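Local coordinates for lectin (Trichosanthes anguina, PDB 4HR6), which binds galactosides through the two beta-trefoil domains of its lectin chain and is a nontoxic three-chain homologue of type II ribosome-inactivating proteins, at residues C[15-21]-C[33-38]; C[103-107]-C[126-130]; C[175-181]-C[215-219]. All coordinates share one frame; numbering follows the deposited sequence.

Interaction 1 (C[15-21]-C[33-38]); sequences RDALCVD and LILYPC. With AMG (methyl alpha-D-galactopyranoside), chain D.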
# COMPACT_ATOMS: atom_id res chain seq x y z
N ARG C 15 9.97 11.47 -14.22
CA ARG C 15 10.29 12.90 -14.14
C ARG C 15 9.12 13.82 -14.42
O ARG C 15 8.57 13.83 -15.53
CB ARG C 15 11.40 13.22 -15.14
CG ARG C 15 12.77 13.38 -14.53
CD ARG C 15 13.05 14.81 -14.10
NE ARG C 15 14.45 15.15 -14.33
CZ ARG C 15 15.02 16.32 -14.07
NH1 ARG C 15 16.31 16.49 -14.32
NH2 ARG C 15 14.31 17.31 -13.54
N ASP C 16 8.72 14.58 -13.41
CA ASP C 16 7.63 15.53 -13.54
C ASP C 16 6.33 14.93 -14.09
O ASP C 16 5.47 15.66 -14.59
CB ASP C 16 8.10 16.75 -14.37
CG ASP C 16 8.81 17.80 -13.52
OD1 ASP C 16 8.19 18.84 -13.23
OD2 ASP C 16 9.97 17.57 -13.09
N ALA C 17 6.17 13.61 -13.96
CA ALA C 17 4.94 12.91 -14.38
C ALA C 17 4.86 12.67 -15.88
O ALA C 17 3.79 12.41 -16.40
CB ALA C 17 3.69 13.65 -13.91
N LEU C 18 5.99 12.75 -16.57
CA LEU C 18 5.99 12.56 -18.00
C LEU C 18 6.24 11.10 -18.33
O LEU C 18 6.79 10.36 -17.52
CB LEU C 18 7.05 13.45 -18.66
CG LEU C 18 6.69 14.94 -18.60
CD1 LEU C 18 7.95 15.80 -18.70
CD2 LEU C 18 5.72 15.30 -19.71
N CYS C 19 5.84 10.72 -19.54
CA CYS C 19 5.90 9.33 -20.00
C CYS C 19 7.05 9.05 -20.96
O CYS C 19 7.43 9.90 -21.78
CB CYS C 19 4.57 8.95 -20.63
SG CYS C 19 3.32 8.50 -19.40
N VAL C 20 7.60 7.84 -20.85
CA VAL C 20 8.59 7.32 -21.76
C VAL C 20 7.91 7.05 -23.12
O VAL C 20 6.86 6.40 -23.22
CB VAL C 20 9.25 6.06 -21.19
CG1 VAL C 20 10.21 5.43 -22.18
CG2 VAL C 20 9.98 6.40 -19.89
N ASP C 21 8.51 7.60 -24.17
CA ASP C 21 7.85 7.78 -25.46
C ASP C 21 8.92 7.66 -26.54
O ASP C 21 9.94 8.36 -26.48
CB ASP C 21 7.15 9.16 -25.46
CG ASP C 21 6.59 9.56 -26.82
OD1 ASP C 21 5.44 10.05 -26.89
OD2 ASP C 21 7.32 9.41 -27.83
N LEU C 33 14.36 7.60 -27.51
CA LEU C 33 13.20 7.72 -26.60
C LEU C 33 13.29 8.96 -25.73
O LEU C 33 14.34 9.25 -25.14
CB LEU C 33 13.02 6.50 -25.69
CG LEU C 33 14.21 5.55 -25.58
CD1 LEU C 33 14.47 5.11 -24.15
CD2 LEU C 33 13.98 4.36 -26.51
N ILE C 34 12.17 9.66 -25.65
CA ILE C 34 12.05 10.91 -24.92
C ILE C 34 11.06 10.82 -23.74
O ILE C 34 10.31 9.85 -23.64
CB ILE C 34 11.56 12.04 -25.85
CG1 ILE C 34 10.24 11.66 -26.53
CG2 ILE C 34 12.62 12.35 -26.91
CD1 ILE C 34 9.49 12.82 -27.14
N LEU C 35 11.08 11.84 -22.88
CA LEU C 35 9.94 12.14 -22.02
C LEU C 35 8.94 12.94 -22.83
O LEU C 35 9.34 13.82 -23.57
CB LEU C 35 10.35 13.00 -20.83
CG LEU C 35 11.22 12.42 -19.73
CD1 LEU C 35 11.29 13.46 -18.61
CD2 LEU C 35 10.70 11.09 -19.21
N TYR C 36 7.66 12.66 -22.66
CA TYR C 36 6.61 13.37 -23.38
C TYR C 36 5.30 13.29 -22.58
O TYR C 36 5.07 12.31 -21.90
CB TYR C 36 6.44 12.78 -24.79
CG TYR C 36 5.77 13.70 -25.78
CD1 TYR C 36 6.52 14.64 -26.50
CD2 TYR C 36 4.40 13.65 -26.00
CE1 TYR C 36 5.91 15.50 -27.41
CE2 TYR C 36 3.78 14.51 -26.90
CZ TYR C 36 4.54 15.43 -27.61
OH TYR C 36 3.93 16.26 -28.50
N PRO C 37 4.44 14.32 -22.67
CA PRO C 37 3.12 14.22 -22.04
C PRO C 37 2.46 12.85 -22.23
O PRO C 37 2.45 12.33 -23.34
CB PRO C 37 2.32 15.31 -22.76
CG PRO C 37 3.33 16.33 -23.15
CD PRO C 37 4.69 15.67 -23.18
N CYS C 38 1.93 12.29 -21.14
CA CYS C 38 1.31 10.98 -21.19
C CYS C 38 0.02 11.06 -21.97
O CYS C 38 -0.75 11.99 -21.81
CB CYS C 38 1.01 10.45 -19.79
SG CYS C 38 2.48 10.23 -18.79
C1 AMG D . 4.20 13.03 -31.94
C2 AMG D . 3.78 11.80 -31.12
C3 AMG D . 4.25 11.91 -29.67
C4 AMG D . 5.73 12.30 -29.56
C5 AMG D . 6.10 13.45 -30.50
C6 AMG D . 7.61 13.67 -30.55
C7 AMG D . 2.75 14.86 -32.51
O1 AMG D . 3.49 14.19 -31.49
O2 AMG D . 2.36 11.68 -31.16
O3 AMG D . 4.04 10.66 -29.00
O4 AMG D . 6.55 11.15 -29.81
O5 AMG D . 5.62 13.21 -31.83
O6 AMG D . 7.91 15.07 -30.65
O HOH W 1 2.14 13.50 -18.48
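Asp21 and Tyr36 both carry CG anti to the backbone N (chi1 171° and -159°). Strand alternation puts their side chains, with those of Cys19 and Ile34, on one face of the antiparallel hairpin formed by strands 19-22 and 33-36, and these torsions then turn the carboxylate and the phenol ring to the sugar. OD1 of Asp21 approaches the Tyr36 ring obliquely, 3.8 Å from its CG. The bound methyl alpha-D-galactopyranoside lies against the same two groups. Its O3 donates to Asp21 OD1 over 2.6 Å and its O4 to Asp21 OD2 over 2.7 Å, so each carboxylate oxygen takes one sugar hydroxyl. The Tyr36 ring is sandwiched: C4 of the sugar stands 3.7 Å above the centre of one face, while CD of Pro37 lies near the rim of the opposite face. Ile34 adds an apolar border, its CD1 4.0 Å from C6 of the sugar. Asn43, Gly24 and Gln41 complete the polar grip on the ligand.

Beneath the site, four backbone hydrogen bonds join Cys19 to Tyr36 and Asp21 to Ile34 in both directions, while the disulfide between SG of Cys19 and SG of Cys38 (2.0 Å, chi3 95°) ties the strands beyond Tyr36. Elsewhere, the side chains of Leu18 and Leu35 cross at about a right angle, CB to CB 4.0 Å. Gln44 also donates to Asp21 OD1, a second-shell bond that should steady the carboxylate. The chemistry is thus that of a galactose site: an aromatic face for the sugar's carbon surface, and a carboxylate whose two oxygens read adjacent hydroxyls.

Interaction 2 (C[103-107]-C[126-130]); sequences LALTS and SQGWR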
# COMPACT_ATOMS: atom_id res chain seq x y z
N LEU C 103 24.91 1.70 -13.94
CA LEU C 103 24.10 2.64 -14.71
C LEU C 103 22.61 2.49 -14.43
O LEU C 103 22.17 1.50 -13.83
CB LEU C 103 24.40 2.46 -16.20
CG LEU C 103 25.84 2.84 -16.60
CD1 LEU C 103 26.25 2.21 -17.93
CD2 LEU C 103 26.01 4.36 -16.65
N ALA C 104 21.82 3.47 -14.88
CA ALA C 104 20.39 3.50 -14.61
C ALA C 104 19.69 4.48 -15.55
O ALA C 104 20.25 5.51 -15.90
CB ALA C 104 20.13 3.90 -13.17
N LEU C 105 18.46 4.15 -15.93
CA LEU C 105 17.73 4.98 -16.87
C LEU C 105 17.50 6.36 -16.26
O LEU C 105 17.04 6.48 -15.12
CB LEU C 105 16.40 4.32 -17.24
CG LEU C 105 15.53 5.02 -18.29
CD1 LEU C 105 16.20 4.98 -19.65
CD2 LEU C 105 14.14 4.39 -18.36
N THR C 106 17.82 7.40 -17.03
CA THR C 106 17.83 8.77 -16.54
C THR C 106 17.22 9.74 -17.53
O THR C 106 17.23 9.50 -18.73
CB THR C 106 19.26 9.24 -16.25
OG1 THR C 106 19.96 8.23 -15.52
CG2 THR C 106 19.26 10.56 -15.46
N SER C 107 16.67 10.83 -17.00
CA SER C 107 16.20 11.94 -17.82
C SER C 107 16.79 13.22 -17.24
O SER C 107 16.22 13.81 -16.32
CB SER C 107 14.68 11.99 -17.84
OG SER C 107 14.24 13.05 -18.67
N SER C 126 15.55 12.20 -11.01
CA SER C 126 15.65 12.07 -12.46
C SER C 126 15.88 10.60 -12.89
O SER C 126 15.81 10.29 -14.08
CB SER C 126 16.80 12.95 -12.98
OG SER C 126 18.03 12.60 -12.36
N GLN C 127 16.16 9.73 -11.92
CA GLN C 127 16.30 8.28 -12.15
C GLN C 127 15.17 7.41 -11.52
O GLN C 127 15.34 6.20 -11.34
CB GLN C 127 17.67 7.84 -11.62
CG GLN C 127 18.81 8.64 -12.23
CD GLN C 127 20.18 8.15 -11.82
OE1 GLN C 127 20.49 8.03 -10.63
NE2 GLN C 127 21.03 7.86 -12.81
N GLY C 128 14.04 8.03 -11.20
CA GLY C 128 12.92 7.34 -10.57
C GLY C 128 11.78 7.14 -11.54
O GLY C 128 11.37 8.07 -12.24
N TRP C 129 11.26 5.92 -11.59
CA TRP C 129 10.20 5.60 -12.55
C TRP C 129 9.09 4.77 -11.92
O TRP C 129 9.34 3.98 -11.04
CB TRP C 129 10.80 4.83 -13.73
CG TRP C 129 11.97 5.49 -14.35
CD1 TRP C 129 13.29 5.24 -14.08
CD2 TRP C 129 11.95 6.51 -15.34
NE1 TRP C 129 14.08 6.05 -14.84
CE2 TRP C 129 13.28 6.84 -15.62
CE3 TRP C 129 10.92 7.18 -16.01
CZ2 TRP C 129 13.63 7.82 -16.55
CZ3 TRP C 129 11.25 8.16 -16.94
CH2 TRP C 129 12.60 8.46 -17.20
N ARG C 130 7.87 4.99 -12.40
CA ARG C 130 6.70 4.18 -12.09
C ARG C 130 6.28 3.36 -13.31
O ARG C 130 5.80 3.92 -14.32
CB ARG C 130 5.52 5.05 -11.67
CG ARG C 130 4.29 4.24 -11.28
CD ARG C 130 3.04 5.11 -11.30
NE ARG C 130 3.06 6.10 -10.23
CZ ARG C 130 2.18 7.09 -10.11
NH1 ARG C 130 1.20 7.25 -11.00
NH2 ARG C 130 2.29 7.96 -9.10
O HOH W 2 16.23 4.33 -13.27
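In the N-terminal ricin-type beta-trefoil domain, strand 103-106 meets the loop 126-130, where Gln127 and Trp129 belong to the Q-x-W motif that recurs in this fold. NE1 of Trp129 donates to O of Leu105 at 3.0 Å with an N-H...O angle of 166°. The oxygen lies in the indole plane, yet the donor stands 61° out of the carbonyl plane, so the bond misses the usual lone-pair direction. CD2 of Leu105 lies over one face of the indole, toward its rim, and makes a CH-pi contact 4.1 Å from the centroid of the five-membered ring of Trp129. The Gln127 side chain, extended beyond CG, carries NE2 to OG1 of Thr106 over 2.9 Å. That bond is nearly straight at 173° and lies in the amide plane. Because OG1 of Thr106 passes its own proton to O of Ala104, the hydroxyl both accepts and donates. Ser107 N closes the backbone side with a bond of 3.1 Å to Ser126 O. Around this buried contact, Gln127 reaches on through NE2 to Val120 O and through OE1 to Thr122 N, while Leu35 of strand 33-36 packs against Trp129 and strand 117-120 pairs with strand 103-106.

Interaction 3 (C[175-181]-C[215-219]); sequences LYSDGTI and QRWVF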
# COMPACT_ATOMS: atom_id res chain seq x y z
N LEU C 175 2.14 12.73 -4.79
CA LEU C 175 3.21 11.76 -4.99
C LEU C 175 3.40 11.48 -6.48
O LEU C 175 2.51 10.97 -7.16
CB LEU C 175 2.90 10.47 -4.24
CG LEU C 175 3.05 10.45 -2.72
CD1 LEU C 175 2.36 11.63 -2.04
CD2 LEU C 175 2.50 9.15 -2.18
N TYR C 176 4.58 11.83 -6.99
CA TYR C 176 4.87 11.76 -8.42
C TYR C 176 5.62 10.48 -8.75
O TYR C 176 6.28 9.90 -7.88
CB TYR C 176 5.70 13.00 -8.87
CG TYR C 176 4.87 14.19 -9.27
CD1 TYR C 176 4.02 14.80 -8.36
CD2 TYR C 176 4.93 14.71 -10.57
CE1 TYR C 176 3.24 15.88 -8.72
CE2 TYR C 176 4.15 15.80 -10.93
CZ TYR C 176 3.30 16.38 -10.00
OH TYR C 176 2.52 17.46 -10.33
N SER C 177 5.52 10.09 -10.02
CA SER C 177 6.11 8.85 -10.52
C SER C 177 7.62 8.80 -10.36
O SER C 177 8.20 7.72 -10.31
CB SER C 177 5.75 8.68 -12.00
OG SER C 177 4.34 8.74 -12.20
N ASP C 178 8.25 9.97 -10.28
CA ASP C 178 9.69 10.07 -10.08
C ASP C 178 10.11 9.86 -8.64
O ASP C 178 11.32 9.85 -8.35
CB ASP C 178 10.25 11.40 -10.60
CG ASP C 178 9.58 12.61 -9.99
OD1 ASP C 178 8.93 12.47 -8.92
OD2 ASP C 178 9.68 13.69 -10.60
N GLY C 179 9.14 9.69 -7.75
CA GLY C 179 9.41 9.46 -6.34
C GLY C 179 9.49 10.75 -5.56
O GLY C 179 9.96 10.75 -4.42
N THR C 180 9.08 11.86 -6.17
CA THR C 180 9.03 13.11 -5.44
C THR C 180 7.72 13.23 -4.68
O THR C 180 6.69 12.70 -5.10
CB THR C 180 9.19 14.35 -6.34
OG1 THR C 180 8.17 14.40 -7.35
CG2 THR C 180 10.59 14.41 -6.95
N ILE C 181 7.78 13.93 -3.55
CA ILE C 181 6.61 14.32 -2.79
C ILE C 181 6.48 15.83 -2.90
O ILE C 181 7.35 16.56 -2.45
CB ILE C 181 6.74 13.92 -1.32
CG1 ILE C 181 7.00 12.41 -1.23
CG2 ILE C 181 5.46 14.31 -0.58
CD1 ILE C 181 7.29 11.90 0.17
N GLN C 215 15.41 14.39 -3.03
CA GLN C 215 13.99 14.67 -3.23
C GLN C 215 13.23 13.39 -3.66
O GLN C 215 12.12 13.48 -4.20
CB GLN C 215 13.82 15.78 -4.27
CG GLN C 215 14.55 17.07 -3.92
CD GLN C 215 14.26 18.20 -4.90
OE1 GLN C 215 14.28 18.00 -6.10
NE2 GLN C 215 14.01 19.39 -4.37
N ARG C 216 13.84 12.23 -3.44
CA ARG C 216 13.30 10.96 -3.95
C ARG C 216 13.02 10.00 -2.81
O ARG C 216 13.93 9.60 -2.09
CB ARG C 216 14.25 10.29 -4.95
CG ARG C 216 13.63 9.08 -5.66
CD ARG C 216 14.46 8.56 -6.83
NE ARG C 216 14.24 7.14 -7.09
CZ ARG C 216 15.05 6.34 -7.79
NH1 ARG C 216 16.18 6.80 -8.35
NH2 ARG C 216 14.75 5.07 -7.94
N TRP C 217 11.76 9.59 -2.71
CA TRP C 217 11.24 8.83 -1.57
C TRP C 217 10.50 7.58 -2.02
O TRP C 217 9.84 7.60 -3.05
CB TRP C 217 10.28 9.72 -0.79
CG TRP C 217 10.91 10.99 -0.41
CD1 TRP C 217 10.73 12.22 -1.01
CD2 TRP C 217 11.85 11.19 0.63
NE1 TRP C 217 11.50 13.16 -0.38
CE2 TRP C 217 12.20 12.55 0.62
CE3 TRP C 217 12.44 10.34 1.57
CZ2 TRP C 217 13.11 13.08 1.53
CZ3 TRP C 217 13.34 10.86 2.47
CH2 TRP C 217 13.67 12.22 2.44
N VAL C 218 10.58 6.51 -1.23
CA VAL C 218 9.77 5.32 -1.47
C VAL C 218 8.99 4.90 -0.21
O VAL C 218 9.56 4.76 0.89
CB VAL C 218 10.61 4.16 -2.04
CG1 VAL C 218 11.77 3.79 -1.13
CG2 VAL C 218 9.73 2.94 -2.31
N PHE C 219 7.69 4.71 -0.38
CA PHE C 219 6.81 4.18 0.67
C PHE C 219 6.90 2.67 0.67
O PHE C 219 6.46 2.02 -0.27
CB PHE C 219 5.36 4.60 0.43
CG PHE C 219 5.08 6.04 0.72
CD1 PHE C 219 5.57 7.04 -0.11
CD2 PHE C 219 4.32 6.40 1.81
CE1 PHE C 219 5.30 8.37 0.15
CE2 PHE C 219 4.04 7.74 2.07
CZ PHE C 219 4.54 8.72 1.24
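Ile181 and Trp217 have side chains that cross at about a right angle, the branch tip of the isoleucine reaching obliquely to the pyrrole part of the indole: CD1 of Ile181 is 3.7 Å from CD1 of Trp217. A second perpendicular crossing follows beside it, where CD2 of Leu175 meets CE1 of Phe219 obliquely at 3.7 Å. CD1 of Ile181 joins the two pairs, since it also lies 4.1 Å from CE1 of Phe219. Ile181 reaches both rings because its CG1 is anti to the carbonyl carbon (chi1 -56°) and CD1 continues in an extended line.

At the turn, the backbones meet. O of Gly179 accepts from N of Trp217 at 2.7 Å with an N-H...O angle of 159°, and CA of Arg216 adds a C-H...O contact to the same oxygen. Gly179 closes a type I beta turn that starts at Tyr176, at positive phi (90°), with the CG methylene of Arg216 packed beside O of Asp178 at 3.6 Å. The guanidinium hydrogen-bonds to Gly92 O, Thr94 OG1 and Ser124 O, residues in the range of the first trefoil domain.

Asp178 stiffens this turn from within. Its OD1 takes N of Thr180 at 2.8 Å, forming an Asx turn, and also OG1 of Thr180 at 2.6 Å on the syn lone pair, while OD2 pairs with Arg182. The chemistry divides cleanly: the Asp178 carboxylate and the bond from Gly179 N to Tyr176 O shape the turn, and Gly179 O docks it on Trp217, which with Gln215 forms a Q-x-W motif. Ile181 and Leu175 pack on Trp217 and Phe219, and Leu175 and Phe219 also meet Pro189 and Ala193 of a neighbouring chain.

Interactions 1, 2 and 3 follow one another along the chain without overlap, and their centres are 11 Å (1 to 2), 12 Å (2 to 3) and 16 Å (1 to 3) apart. The first two lie within the N-terminal trefoil range and the third within the C-terminal one. Arg15 NE probably bonds to Ser107 O between 1 and 2, where Val20 also packs on Trp129. Asp16 N probably bonds to Asp178 OD2 between 1 and 3, and Arg130 packs against Ser177 between 2 and 3. The three therefore meet where the two domains abut, with the sugar on the face of the 19-22/33-36 hairpin that carries Asp21, Ile34 and Tyr36.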